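Local coordinates for protein trigger factor (Thermotoga maritima, PDB 2NSA) that probably keeps newly synthesised proteins in an open conformation as a ribosome-binding chaperone and peptidyl-prolyl isomerase, represented here by its C-terminal chaperone domain, at residues Glu77-Phe80 / Arg81-Leu84; Ser46-Thr49 / Leu50-Leu53; Ser108-Asp111 / Glu112-Glu115; Ser128-Arg131 / Ala132-Val136. All coordinates share one frame; numbering follows the deposited sequence.

Interaction 1. Residues Glu77-Phe80 / Arg81-Leu84; sequences EEKF and REEL
E77 and R81 form an i to i+4 salt bridge on the first turns of helix 77-105 in the C-terminal chaperone domain. The arginine comes side-on: its NE lies 2.8 Å from E77 OE2 and its NH2 3.0 Å from that same oxygen, both with OE2 close to the guanidinium plane. NE takes the anti lone pair of OE2, whereas NH2 meets it from above the carboxylate plane, the two flat groups being turned 50° apart. E77 runs alongside the straight R81 chain because its CG stands anti to the backbone N (chi1 180°) and the rest is extended. The remaining nitrogen, R81 NH1, bonds to N55 OD1 on helix 47-64. Replacing R81 by an alanine would probably leave E77 OE2 without its charged mate and N55 without this donor, breaking a polar tie between two helices. Elsewhere on the turn K79 bends at chi2 and chi3, and its NZ makes a weak salt bridge to E82 OE1, which may offset the closeness of the E78 and E82 carboxylates. Buried F80, edge-to-face with Y74, lies alongside L84, its CZ 4.1 Å from L84 CD2.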
ATOM      1  N   GLU A  77     -20.188  -0.481 -16.927  1.00 19.50           N
ATOM      2  CA  GLU A  77     -19.884  -1.194 -15.696  1.00 19.59           C
ATOM      3  C   GLU A  77     -18.872  -2.291 -16.007  1.00 19.53           C
ATOM      4  O   GLU A  77     -18.002  -2.614 -15.186  1.00 18.54           O
ATOM      5  CB  GLU A  77     -21.146  -1.826 -15.115  1.00 22.28           C
ATOM      6  CG  GLU A  77     -20.892  -2.591 -13.829  1.00 25.00           C
ATOM      7  CD  GLU A  77     -22.118  -3.327 -13.330  1.00 30.00           C
ATOM      8  OE1 GLU A  77     -23.201  -2.709 -13.277  1.00 30.50           O
ATOM      9  OE2 GLU A  77     -21.992  -4.524 -12.984  1.00 30.86           O
ATOM     10  N   GLU A  78     -18.986  -2.869 -17.197  1.00 18.74           N
ATOM     11  CA  GLU A  78     -18.077  -3.933 -17.609  1.00 21.47           C
ATOM     12  C   GLU A  78     -16.647  -3.408 -17.625  1.00 21.37           C
ATOM     13  O   GLU A  78     -15.721  -4.077 -17.152  1.00 21.36           O
ATOM     14  CB  GLU A  78     -18.461  -4.452 -18.999  1.00 25.64           C
ATOM     15  CG  GLU A  78     -17.698  -5.692 -19.435  1.00 30.45           C
ATOM     16  CD  GLU A  78     -18.109  -6.168 -20.815  1.00 35.65           C
ATOM     17  OE1 GLU A  78     -19.300  -6.500 -21.003  1.00 37.19           O
ATOM     18  OE2 GLU A  78     -17.242  -6.213 -21.713  1.00 38.15           O
ATOM     19  N   LYS A  79     -16.469  -2.207 -18.164  1.00 20.85           N
ATOM     20  CA  LYS A  79     -15.143  -1.597 -18.234  1.00 24.52           C
ATOM     21  C   LYS A  79     -14.611  -1.340 -16.831  1.00 22.95           C
ATOM     22  O   LYS A  79     -13.436  -1.587 -16.546  1.00 22.58           O
ATOM     23  CB  LYS A  79     -15.206  -0.276 -19.000  1.00 27.90           C
ATOM     24  CG  LYS A  79     -15.702  -0.378 -20.436  1.00 32.91           C
ATOM     25  CD  LYS A  79     -14.652  -0.915 -21.404  1.00 37.77           C
ATOM     26  CE  LYS A  79     -14.592  -2.433 -21.420  1.00 39.11           C
ATOM     27  NZ  LYS A  79     -13.711  -2.925 -22.516  1.00 42.16           N
ATOM     28  N   PHE A  80     -15.484  -0.838 -15.959  1.00 20.98           N
ATOM     29  CA  PHE A  80     -15.100  -0.548 -14.582  1.00 19.94           C
ATOM     30  C   PHE A  80     -14.671  -1.824 -13.864  1.00 21.03           C
ATOM     31  O   PHE A  80     -13.669  -1.834 -13.144  1.00 20.26           O
ATOM     32  CB  PHE A  80     -16.254   0.107 -13.821  1.00 21.09           C
ATOM     33  CG  PHE A  80     -15.953   0.343 -12.368  1.00 22.93           C
ATOM     34  CD1 PHE A  80     -14.876   1.143 -11.989  1.00 24.61           C
ATOM     35  CD2 PHE A  80     -16.723  -0.252 -11.376  1.00 26.27           C
ATOM     36  CE1 PHE A  80     -14.571   1.345 -10.637  1.00 25.39           C
ATOM     37  CE2 PHE A  80     -16.427  -0.054 -10.023  1.00 27.39           C
ATOM     38  CZ  PHE A  80     -15.349   0.746  -9.656  1.00 26.91           C
ATOM     39  N   ARG A  81     -15.424  -2.904 -14.056  1.00 18.35           N
ATOM     40  CA  ARG A  81     -15.070  -4.169 -13.416  1.00 18.68           C
ATOM     41  C   ARG A  81     -13.707  -4.645 -13.913  1.00 19.50           C
ATOM     42  O   ARG A  81     -12.889  -5.128 -13.125  1.00 19.91           O
ATOM     43  CB  ARG A  81     -16.132  -5.236 -13.692  1.00 18.96           C
ATOM     44  CG  ARG A  81     -17.391  -5.091 -12.848  1.00 20.20           C
ATOM     45  CD  ARG A  81     -18.411  -6.186 -13.177  1.00 23.16           C
ATOM     46  NE  ARG A  81     -19.666  -6.003 -12.456  1.00 25.20           N
ATOM     47  CZ  ARG A  81     -19.891  -6.403 -11.207  1.00 25.16           C
ATOM     48  NH1 ARG A  81     -18.943  -7.027 -10.518  1.00 23.36           N
ATOM     49  NH2 ARG A  81     -21.067  -6.166 -10.638  1.00 28.12           N
ATOM     50  N   GLU A  82     -13.457  -4.492 -15.211  1.00 18.22           N
ATOM     51  CA  GLU A  82     -12.176  -4.908 -15.787  1.00 20.85           C
ATOM     52  C   GLU A  82     -11.027  -4.132 -15.145  1.00 20.63           C
ATOM     53  O   GLU A  82      -9.980  -4.707 -14.823  1.00 21.89           O
ATOM     54  CB  GLU A  82     -12.167  -4.685 -17.309  1.00 22.25           C
ATOM     55  CG  GLU A  82     -12.907  -5.757 -18.121  1.00 27.08           C
ATOM     56  CD  GLU A  82     -13.261  -5.311 -19.541  1.00 33.78           C
ATOM     57  OE1 GLU A  82     -12.445  -4.611 -20.183  1.00 35.78           O
ATOM     58  OE2 GLU A  82     -14.356  -5.672 -20.024  1.00 36.45           O
ATOM     59  N   GLU A  83     -11.215  -2.829 -14.967  1.00 19.39           N
ATOM     60  CA  GLU A  83     -10.177  -2.003 -14.358  1.00 21.23           C
ATOM     61  C   GLU A  83      -9.968  -2.370 -12.899  1.00 21.56           C
ATOM     62  O   GLU A  83      -8.833  -2.496 -12.429  1.00 19.95           O
ATOM     63  CB  GLU A  83     -10.529  -0.518 -14.444  1.00 25.79           C
ATOM     64  CG  GLU A  83      -9.536   0.352 -13.685  1.00 32.36           C
ATOM     65  CD  GLU A  83      -9.575   1.800 -14.102  1.00 37.09           C
ATOM     66  OE1 GLU A  83      -9.591   2.070 -15.324  1.00 39.51           O
ATOM     67  OE2 GLU A  83      -9.573   2.671 -13.207  1.00 40.72           O
ATOM     68  N   LEU A  84     -11.073  -2.533 -12.182  1.00 18.85           N
ATOM     69  CA  LEU A  84     -11.019  -2.876 -10.773  1.00 18.09           C
ATOM     70  C   LEU A  84     -10.347  -4.228 -10.570  1.00 17.94           C
ATOM     71  O   LEU A  84      -9.624  -4.431  -9.588  1.00 17.49           O
ATOM     72  CB  LEU A  84     -12.432  -2.887 -10.182  1.00 20.76           C
ATOM     73  CG  LEU A  84     -12.581  -3.058  -8.670  1.00 21.35           C
ATOM     74  CD1 LEU A  84     -11.680  -2.076  -7.938  1.00 24.08           C
ATOM     75  CD2 LEU A  84     -14.042  -2.844  -8.282  1.00 22.80           C
TER

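Interaction 2. Residues Ser46-Thr49 / Leu50-Leu53; sequences SDRT and LEIL
R48 meets both E51 and I52, one residue by charge and the other by apolar cover. In the salt bridge, R48 NH1 donates to E51 OE1 over 2.9 Å with an N-H...O angle of 157°. The oxygen lies close to the guanidinium plane and is reached on its anti side, some way out of the carboxylate plane. The carboxylate lies at the guanidinium edge, its plane turned 82° from it, and does not stack on it. The bend that carries the guanidinium forward to E51 and I52 is at chi2 (54°), since CG leaves anti to the backbone N and the rest of the chain is nearly straight.

Apolar packing uses the guanidinium face. I52 CG1 sits over its centre, 3.7 Å from R48 CZ, and the two side chains cross at about a right angle. The guanidinium is thus held by a charge at its edge and a methylene against one face. The buried side chain of L50 and that of L53 are turned to helix 77-105, where L50 touches K85 and L53 packs on I88 and I92.

Backbone bonds tie the same turn. E51 N donates to D47 O at 2.9 Å and I52 N to R48 O at 3.0 Å, followed by L53 N to T49 O. The first bond, from L50 N to S46 O, is weak at 3.4 Å. With S46 at the N-cap, this is the opening turn of an amphipathic helix, 47-64, in the all-helical chaperone domain: an i to i+3 ion pair on the solvent side, leucines on the packed side.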
ATOM      1  N   SER A  46      -7.118 -17.841  -9.483  1.00 18.05           N
ATOM      2  CA  SER A  46      -8.195 -18.018 -10.457  1.00 17.20           C
ATOM      3  C   SER A  46      -8.896 -16.716 -10.815  1.00 17.77           C
ATOM      4  O   SER A  46      -8.968 -15.787 -10.006  1.00 14.93           O
ATOM      5  CB  SER A  46      -9.239 -19.013  -9.933  1.00 15.69           C
ATOM      6  OG  SER A  46     -10.079 -18.426  -8.946  1.00 16.76           O
ATOM      7  N   ASP A  47      -9.403 -16.652 -12.042  1.00 17.38           N
ATOM      8  CA  ASP A  47     -10.141 -15.477 -12.473  1.00 19.92           C
ATOM      9  C   ASP A  47     -11.393 -15.398 -11.610  1.00 18.17           C
ATOM     10  O   ASP A  47     -11.864 -14.307 -11.280  1.00 17.21           O
ATOM     11  CB  ASP A  47     -10.544 -15.586 -13.947  1.00 22.46           C
ATOM     12  CG  ASP A  47      -9.353 -15.580 -14.884  1.00 28.67           C
ATOM     13  OD1 ASP A  47      -8.370 -14.858 -14.607  1.00 34.29           O
ATOM     14  OD2 ASP A  47      -9.401 -16.290 -15.915  1.00 35.18           O
ATOM     15  N   ARG A  48     -11.930 -16.556 -11.230  1.00 17.19           N
ATOM     16  CA  ARG A  48     -13.128 -16.568 -10.404  1.00 15.60           C
ATOM     17  C   ARG A  48     -12.884 -15.840  -9.081  1.00 16.03           C
ATOM     18  O   ARG A  48     -13.728 -15.058  -8.632  1.00 15.03           O
ATOM     19  CB  ARG A  48     -13.606 -18.004 -10.141  1.00 17.47           C
ATOM     20  CG  ARG A  48     -14.891 -18.091  -9.309  1.00 18.11           C
ATOM     21  CD  ARG A  48     -16.030 -17.267  -9.903  1.00 18.51           C
ATOM     22  NE  ARG A  48     -17.142 -17.134  -8.960  1.00 21.59           N
ATOM     23  CZ  ARG A  48     -17.991 -16.110  -8.944  1.00 20.30           C
ATOM     24  NH1 ARG A  48     -17.863 -15.125  -9.823  1.00 19.33           N
ATOM     25  NH2 ARG A  48     -18.954 -16.065  -8.032  1.00 23.40           N
ATOM     26  N   THR A  49     -11.733 -16.078  -8.457  1.00 15.62           N
ATOM     27  CA  THR A  49     -11.427 -15.408  -7.195  1.00 14.51           C
ATOM     28  C   THR A  49     -11.439 -13.895  -7.395  1.00 14.61           C
ATOM     29  O   THR A  49     -11.965 -13.146  -6.562  1.00 16.28           O
ATOM     30  CB  THR A  49     -10.037 -15.812  -6.658  1.00 15.88           C
ATOM     31  OG1 THR A  49     -10.040 -17.208  -6.334  1.00 15.53           O
ATOM     32  CG2 THR A  49      -9.697 -15.010  -5.405  1.00 14.59           C
ATOM     33  N   LEU A  50     -10.853 -13.450  -8.500  1.00 14.50           N
ATOM     34  CA  LEU A  50     -10.808 -12.024  -8.806  1.00 16.12           C
ATOM     35  C   LEU A  50     -12.217 -11.473  -9.048  1.00 16.62           C
ATOM     36  O   LEU A  50     -12.531 -10.365  -8.606  1.00 17.33           O
ATOM     37  CB  LEU A  50      -9.896 -11.775 -10.012  1.00 15.88           C
ATOM     38  CG  LEU A  50      -8.431 -12.165  -9.740  1.00 15.86           C
ATOM     39  CD1 LEU A  50      -7.577 -11.943 -10.986  1.00 17.28           C
ATOM     40  CD2 LEU A  50      -7.887 -11.342  -8.583  1.00 18.81           C
ATOM     41  N   GLU A  51     -13.068 -12.233  -9.738  1.00 15.60           N
ATOM     42  CA  GLU A  51     -14.441 -11.774  -9.971  1.00 15.89           C
ATOM     43  C   GLU A  51     -15.124 -11.556  -8.628  1.00 16.11           C
ATOM     44  O   GLU A  51     -15.837 -10.575  -8.431  1.00 17.13           O
ATOM     45  CB  GLU A  51     -15.256 -12.804 -10.760  1.00 14.87           C
ATOM     46  CG  GLU A  51     -14.747 -13.064 -12.148  1.00 17.49           C
ATOM     47  CD  GLU A  51     -15.605 -14.057 -12.904  1.00 18.64           C
ATOM     48  OE1 GLU A  51     -16.255 -14.911 -12.257  1.00 17.54           O
ATOM     49  OE2 GLU A  51     -15.618 -13.993 -14.153  1.00 21.39           O
ATOM     50  N   ILE A  52     -14.902 -12.485  -7.700  1.00 17.15           N
ATOM     51  CA  ILE A  52     -15.507 -12.384  -6.375  1.00 16.82           C
ATOM     52  C   ILE A  52     -15.001 -11.151  -5.630  1.00 18.18           C
ATOM     53  O   ILE A  52     -15.786 -10.451  -4.977  1.00 19.36           O
ATOM     54  CB  ILE A  52     -15.217 -13.648  -5.528  1.00 18.43           C
ATOM     55  CG1 ILE A  52     -15.890 -14.867  -6.175  1.00 18.01           C
ATOM     56  CG2 ILE A  52     -15.755 -13.470  -4.114  1.00 18.90           C
ATOM     57  CD1 ILE A  52     -15.486 -16.184  -5.547  1.00 19.12           C
ATOM     58  N   LEU A  53     -13.702 -10.877  -5.726  1.00 16.15           N
ATOM     59  CA  LEU A  53     -13.130  -9.720  -5.041  1.00 15.47           C
ATOM     60  C   LEU A  53     -13.667  -8.419  -5.635  1.00 16.51           C
ATOM     61  O   LEU A  53     -13.899  -7.444  -4.917  1.00 16.40           O
ATOM     62  CB  LEU A  53     -11.598  -9.750  -5.115  1.00 15.50           C
ATOM     63  CG  LEU A  53     -10.993 -10.962  -4.401  1.00 17.47           C
ATOM     64  CD1 LEU A  53      -9.477 -10.881  -4.450  1.00 17.60           C
ATOM     65  CD2 LEU A  53     -11.476 -11.003  -2.955  1.00 18.97           C
TER

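Interaction 3. Residues Ser108-Asp111 / Glu112-Glu115; sequences SVND and EELE
N110 and E113 exchange two hydrogen bonds in a capping box at the start of helix 111-125. N110 OD1 accepts from E113 N at 2.7 Å, the donor lying nearly along the axis of the amide C=O. In return E113 OE1 accepts from N110 N at 2.9 Å through its anti lone pair, with an N-H...O angle of 157°. N110 OD1 can reach forward to E113 N because CG lies between its own backbone N and carbonyl carbon (chi1 57°), while E113 extends its chain toward the N-cap. The two side chains cross at about a right angle, and E113 CG passes 3.2 Å from N110 OD1. Each side chain thus satisfies the other residue's backbone N-H at the start of the helix.

The second carboxylate oxygen, E113 OE2, forms a salt bridge with K154 of helix 140-160; K154 also bonds to S108 O, so one lysine joins the incoming loop to the glutamate of the box. A water accepts from N110 ND2 and gives a weak bond to E112 OE1. Within the new helix, L114 N donates to N110 O and E115 N to D111 O.

Packing lies beneath this polar layer. Buried V109 rests on R147, I150 and L151 of helix 140-160, and L114 also touches R147. The two apolar side chains meet where V109 CG1 comes to 4.1 Å from L114 CG.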
ATOM      1  N   SER A 108       9.954  -6.092  11.265  1.00 18.17           N
ATOM      2  CA  SER A 108       8.760  -6.526  11.987  1.00 20.06           C
ATOM      3  C   SER A 108       8.149  -5.332  12.721  1.00 19.42           C
ATOM      4  O   SER A 108       8.645  -4.214  12.608  1.00 20.58           O
ATOM      5  CB  SER A 108       9.137  -7.619  12.991  1.00 22.89           C
ATOM      6  OG  SER A 108       7.987  -8.246  13.529  1.00 31.05           O
ATOM      7  N   VAL A 109       7.070  -5.567  13.463  1.00 20.25           N
ATOM      8  CA  VAL A 109       6.416  -4.503  14.222  1.00 19.47           C
ATOM      9  C   VAL A 109       6.132  -4.983  15.644  1.00 20.94           C
ATOM     10  O   VAL A 109       5.593  -6.071  15.833  1.00 22.56           O
ATOM     11  CB  VAL A 109       5.072  -4.078  13.573  1.00 18.00           C
ATOM     12  CG1 VAL A 109       4.428  -2.959  14.388  1.00 19.76           C
ATOM     13  CG2 VAL A 109       5.303  -3.614  12.142  1.00 20.74           C
ATOM     14  N   ASN A 110       6.497  -4.187  16.646  1.00 22.40           N
ATOM     15  CA  ASN A 110       6.233  -4.585  18.030  1.00 22.55           C
ATOM     16  C   ASN A 110       5.095  -3.771  18.649  1.00 25.36           C
ATOM     17  O   ASN A 110       4.562  -2.858  18.020  1.00 22.18           O
ATOM     18  CB  ASN A 110       7.505  -4.469  18.887  1.00 25.15           C
ATOM     19  CG  ASN A 110       8.107  -3.079  18.866  1.00 23.53           C
ATOM     20  OD1 ASN A 110       7.405  -2.087  19.028  1.00 26.96           O
ATOM     21  ND2 ASN A 110       9.419  -3.004  18.679  1.00 24.80           N
ATOM     22  N   ASP A 111       4.720  -4.108  19.882  1.00 24.02           N
ATOM     23  CA  ASP A 111       3.629  -3.417  20.565  1.00 27.04           C
ATOM     24  C   ASP A 111       3.947  -1.959  20.832  1.00 25.33           C
ATOM     25  O   ASP A 111       3.060  -1.106  20.837  1.00 25.55           O
ATOM     26  CB  ASP A 111       3.299  -4.114  21.888  1.00 29.90           C
ATOM     27  CG  ASP A 111       2.799  -5.524  21.687  1.00 33.71           C
ATOM     28  OD1 ASP A 111       1.989  -5.733  20.759  1.00 34.28           O
ATOM     29  OD2 ASP A 111       3.206  -6.420  22.459  1.00 38.18           O
ATOM     30  N   GLU A 112       5.223  -1.680  21.056  1.00 27.60           N
ATOM     31  CA  GLU A 112       5.674  -0.327  21.318  1.00 28.22           C
ATOM     32  C   GLU A 112       5.362   0.529  20.090  1.00 26.55           C
ATOM     33  O   GLU A 112       4.876   1.656  20.204  1.00 24.13           O
ATOM     34  CB  GLU A 112       7.176  -0.344  21.600  1.00 33.85           C
ATOM     35  CG  GLU A 112       7.696   0.866  22.340  1.00 41.05           C
ATOM     36  CD  GLU A 112       7.584   2.132  21.529  1.00 44.37           C
ATOM     37  OE1 GLU A 112       8.197   2.193  20.440  1.00 47.77           O
ATOM     38  OE2 GLU A 112       6.882   3.064  21.980  1.00 48.08           O
ATOM     39  N   GLU A 113       5.633  -0.021  18.912  1.00 23.89           N
ATOM     40  CA  GLU A 113       5.379   0.695  17.670  1.00 21.54           C
ATOM     41  C   GLU A 113       3.886   0.847  17.420  1.00 20.39           C
ATOM     42  O   GLU A 113       3.440   1.882  16.932  1.00 21.61           O
ATOM     43  CB  GLU A 113       6.036  -0.034  16.500  1.00 21.23           C
ATOM     44  CG  GLU A 113       7.548  -0.014  16.560  1.00 22.24           C
ATOM     45  CD  GLU A 113       8.176  -0.789  15.434  1.00 23.38           C
ATOM     46  OE1 GLU A 113       8.049  -2.030  15.431  1.00 23.57           O
ATOM     47  OE2 GLU A 113       8.792  -0.158  14.547  1.00 27.74           O
ATOM     48  N   LEU A 114       3.121  -0.187  17.753  1.00 20.26           N
ATOM     49  CA  LEU A 114       1.676  -0.151  17.581  1.00 20.99           C
ATOM     50  C   LEU A 114       1.100   0.931  18.486  1.00 22.18           C
ATOM     51  O   LEU A 114       0.245   1.716  18.076  1.00 21.44           O
ATOM     52  CB  LEU A 114       1.056  -1.506  17.939  1.00 21.73           C
ATOM     53  CG  LEU A 114       1.269  -2.665  16.963  1.00 23.92           C
ATOM     54  CD1 LEU A 114       0.718  -3.957  17.563  1.00 24.64           C
ATOM     55  CD2 LEU A 114       0.560  -2.350  15.648  1.00 22.69           C
ATOM     56  N   GLU A 115       1.580   0.968  19.724  1.00 22.33           N
ATOM     57  CA  GLU A 115       1.115   1.952  20.688  1.00 23.98           C
ATOM     58  C   GLU A 115       1.415   3.375  20.234  1.00 22.93           C
ATOM     59  O   GLU A 115       0.557   4.249  20.326  1.00 24.29           O
ATOM     60  CB  GLU A 115       1.761   1.689  22.046  1.00 27.62           C
ATOM     61  CG  GLU A 115       1.148   0.522  22.792  1.00 32.47           C
ATOM     62  CD  GLU A 115       1.976   0.108  23.985  1.00 36.64           C
ATOM     63  OE1 GLU A 115       2.537   1.003  24.652  1.00 38.01           O
ATOM     64  OE2 GLU A 115       2.060  -1.107  24.262  1.00 39.25           O
TER
HETATM   65  O   HOH W   1      10.533  -0.008  19.401  1.00 46.63           O

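Interaction 4. Residues Ser128-Arg131 / Ala132-Val136; sequences SPDR and AKSLV
D130 and S134 make a local i to i+4 contact on the exposed side of the first turns of helix 129-138, a short helix that packs against helices 111-125 and 140-160. The serine side chain folds back onto the helix backbone: S134 OG donates to D130 O over 2.9 Å, while S134 N donates to the same carbonyl at 3.1 Å. The two donors approach from opposite faces of its plane, so one oxygen is gripped twice. This needs OG beside its own backbone N and anti to the carbonyl carbon (chi1 -66°), the position that aims it one turn back. A water donates both to S134 OG and to D130 OD1, bridging the two side chains. An alanine in place of S134 would probably cost D130 O its hydroxyl donor, keeping the bond from the backbone N, and strip the water of one of its acceptors.

S128 is the N-cap, its OG accepting from R131 N at 3.0 Å, and its carbonyl receives A132 N. K133 carries its CE over P129 O before its NZ forms a salt bridge with E119 of helix 111-125. Buried A132 faces A122 and W125 of that helix.

R131, bent at chi2, crosses L135 obliquely, and the two side chains meet where R131 NE lies 4.1 Å from L135 CD1.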
ATOM      1  N   SER A 128      -9.042  10.186  22.542  1.00 26.92           N
ATOM      2  CA  SER A 128      -7.819  10.334  23.317  1.00 26.50           C
ATOM      3  C   SER A 128      -6.812   9.251  22.961  1.00 27.84           C
ATOM      4  O   SER A 128      -7.178   8.188  22.456  1.00 26.23           O
ATOM      5  CB  SER A 128      -8.119  10.247  24.814  1.00 26.08           C
ATOM      6  OG  SER A 128      -8.256   8.897  25.213  1.00 28.03           O
ATOM      7  N   PRO A 129      -5.521   9.514  23.216  1.00 27.55           N
ATOM      8  CA  PRO A 129      -4.465   8.546  22.923  1.00 27.80           C
ATOM      9  C   PRO A 129      -4.712   7.239  23.663  1.00 27.65           C
ATOM     10  O   PRO A 129      -4.479   6.156  23.129  1.00 26.39           O
ATOM     11  CB  PRO A 129      -3.209   9.257  23.412  1.00 28.00           C
ATOM     12  CG  PRO A 129      -3.518  10.684  23.119  1.00 28.31           C
ATOM     13  CD  PRO A 129      -4.942  10.813  23.605  1.00 29.57           C
ATOM     14  N   ASP A 130      -5.197   7.344  24.895  1.00 27.62           N
ATOM     15  CA  ASP A 130      -5.455   6.156  25.688  1.00 27.78           C
ATOM     16  C   ASP A 130      -6.607   5.352  25.106  1.00 25.49           C
ATOM     17  O   ASP A 130      -6.595   4.121  25.136  1.00 27.12           O
ATOM     18  CB  ASP A 130      -5.760   6.535  27.136  1.00 30.89           C
ATOM     19  CG  ASP A 130      -5.748   5.335  28.052  1.00 34.58           C
ATOM     20  OD1 ASP A 130      -6.727   4.562  28.029  1.00 40.61           O
ATOM     21  OD2 ASP A 130      -4.748   5.150  28.778  1.00 37.20           O
ATOM     22  N   ARG A 131      -7.595   6.061  24.570  1.00 24.96           N
ATOM     23  CA  ARG A 131      -8.762   5.442  23.957  1.00 25.80           C
ATOM     24  C   ARG A 131      -8.315   4.698  22.701  1.00 24.86           C
ATOM     25  O   ARG A 131      -8.742   3.573  22.440  1.00 21.80           O
ATOM     26  CB  ARG A 131      -9.778   6.519  23.576  1.00 28.20           C
ATOM     27  CG  ARG A 131     -11.108   5.986  23.093  1.00 31.61           C
ATOM     28  CD  ARG A 131     -11.883   5.414  24.253  1.00 37.17           C
ATOM     29  NE  ARG A 131     -13.202   4.927  23.868  1.00 40.04           N
ATOM     30  CZ  ARG A 131     -14.092   4.459  24.736  1.00 41.69           C
ATOM     31  NH1 ARG A 131     -13.796   4.421  26.028  1.00 42.57           N
ATOM     32  NH2 ARG A 131     -15.272   4.023  24.316  1.00 41.60           N
ATOM     33  N   ALA A 132      -7.448   5.341  21.922  1.00 23.25           N
ATOM     34  CA  ALA A 132      -6.947   4.739  20.693  1.00 22.27           C
ATOM     35  C   ALA A 132      -6.139   3.480  20.984  1.00 21.14           C
ATOM     36  O   ALA A 132      -6.322   2.456  20.326  1.00 21.36           O
ATOM     37  CB  ALA A 132      -6.096   5.747  19.917  1.00 19.39           C
ATOM     38  N   LYS A 133      -5.243   3.549  21.965  1.00 21.90           N
ATOM     39  CA  LYS A 133      -4.433   2.387  22.309  1.00 23.88           C
ATOM     40  C   LYS A 133      -5.274   1.226  22.835  1.00 24.38           C
ATOM     41  O   LYS A 133      -4.930   0.061  22.627  1.00 24.56           O
ATOM     42  CB  LYS A 133      -3.355   2.772  23.326  1.00 24.37           C
ATOM     43  CG  LYS A 133      -2.215   3.565  22.701  1.00 29.05           C
ATOM     44  CD  LYS A 133      -1.135   3.915  23.706  1.00 31.96           C
ATOM     45  CE  LYS A 133      -1.632   4.927  24.716  1.00 34.71           C
ATOM     46  NZ  LYS A 133      -0.551   5.317  25.659  1.00 36.94           N
ATOM     47  N   SER A 134      -6.379   1.542  23.504  1.00 25.40           N
ATOM     48  CA  SER A 134      -7.265   0.510  24.038  1.00 25.72           C
ATOM     49  C   SER A 134      -8.037  -0.170  22.913  1.00 24.86           C
ATOM     50  O   SER A 134      -8.257  -1.382  22.945  1.00 25.02           O
ATOM     51  CB  SER A 134      -8.253   1.115  25.039  1.00 27.51           C
ATOM     52  OG  SER A 134      -7.579   1.587  26.187  1.00 31.69           O
ATOM     53  N   LEU A 135      -8.454   0.615  21.925  1.00 23.04           N
ATOM     54  CA  LEU A 135      -9.190   0.075  20.786  1.00 23.40           C
ATOM     55  C   LEU A 135      -8.311  -0.902  20.020  1.00 22.66           C
ATOM     56  O   LEU A 135      -8.756  -1.978  19.612  1.00 22.04           O
ATOM     57  CB  LEU A 135      -9.644   1.205  19.852  1.00 26.03           C
ATOM     58  CG  LEU A 135     -11.051   1.778  20.052  1.00 29.40           C
ATOM     59  CD1 LEU A 135     -11.285   2.109  21.516  1.00 33.98           C
ATOM     60  CD2 LEU A 135     -11.223   3.015  19.181  1.00 32.36           C
ATOM     61  N   VAL A 136      -7.054  -0.528  19.831  1.00 22.69           N
ATOM     62  CA  VAL A 136      -6.123  -1.383  19.113  1.00 21.67           C
ATOM     63  C   VAL A 136      -5.868  -2.670  19.889  1.00 23.78           C
ATOM     64  O   VAL A 136      -5.764  -3.751  19.307  1.00 23.36           O
ATOM     65  CB  VAL A 136      -4.791  -0.649  18.870  1.00 23.35           C
ATOM     66  CG1 VAL A 136      -3.791  -1.577  18.195  1.00 22.80           C
ATOM     67  CG2 VAL A 136      -5.048   0.581  18.010  1.00 23.00           C
TER
HETATM   68  O   HOH W   2      -9.157   3.829  27.827  1.00 40.63           O

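Overall arrangement
All four interactions are local contacts near helix starts, and none is a core contact: 1, 2 and 4 lie at the surface, while interaction 3 is partly buried. Interactions 1 and 2 sit on the facing helices 77-105 and 47-64, with centres 13 Å apart and no touch. Interactions 3 and 4, on the successive helices 111-125 and 129-138, do meet, E115 O lying 3.7 Å from K133 CG. The two pairs are far apart, their centres 34 to 39 Å from each other. Arginine-glutamate pairs dominate the first pair; side-chain caps and backbone carbonyls carry the second, where lysine-glutamate bridges tie each contact to a neighbouring helix.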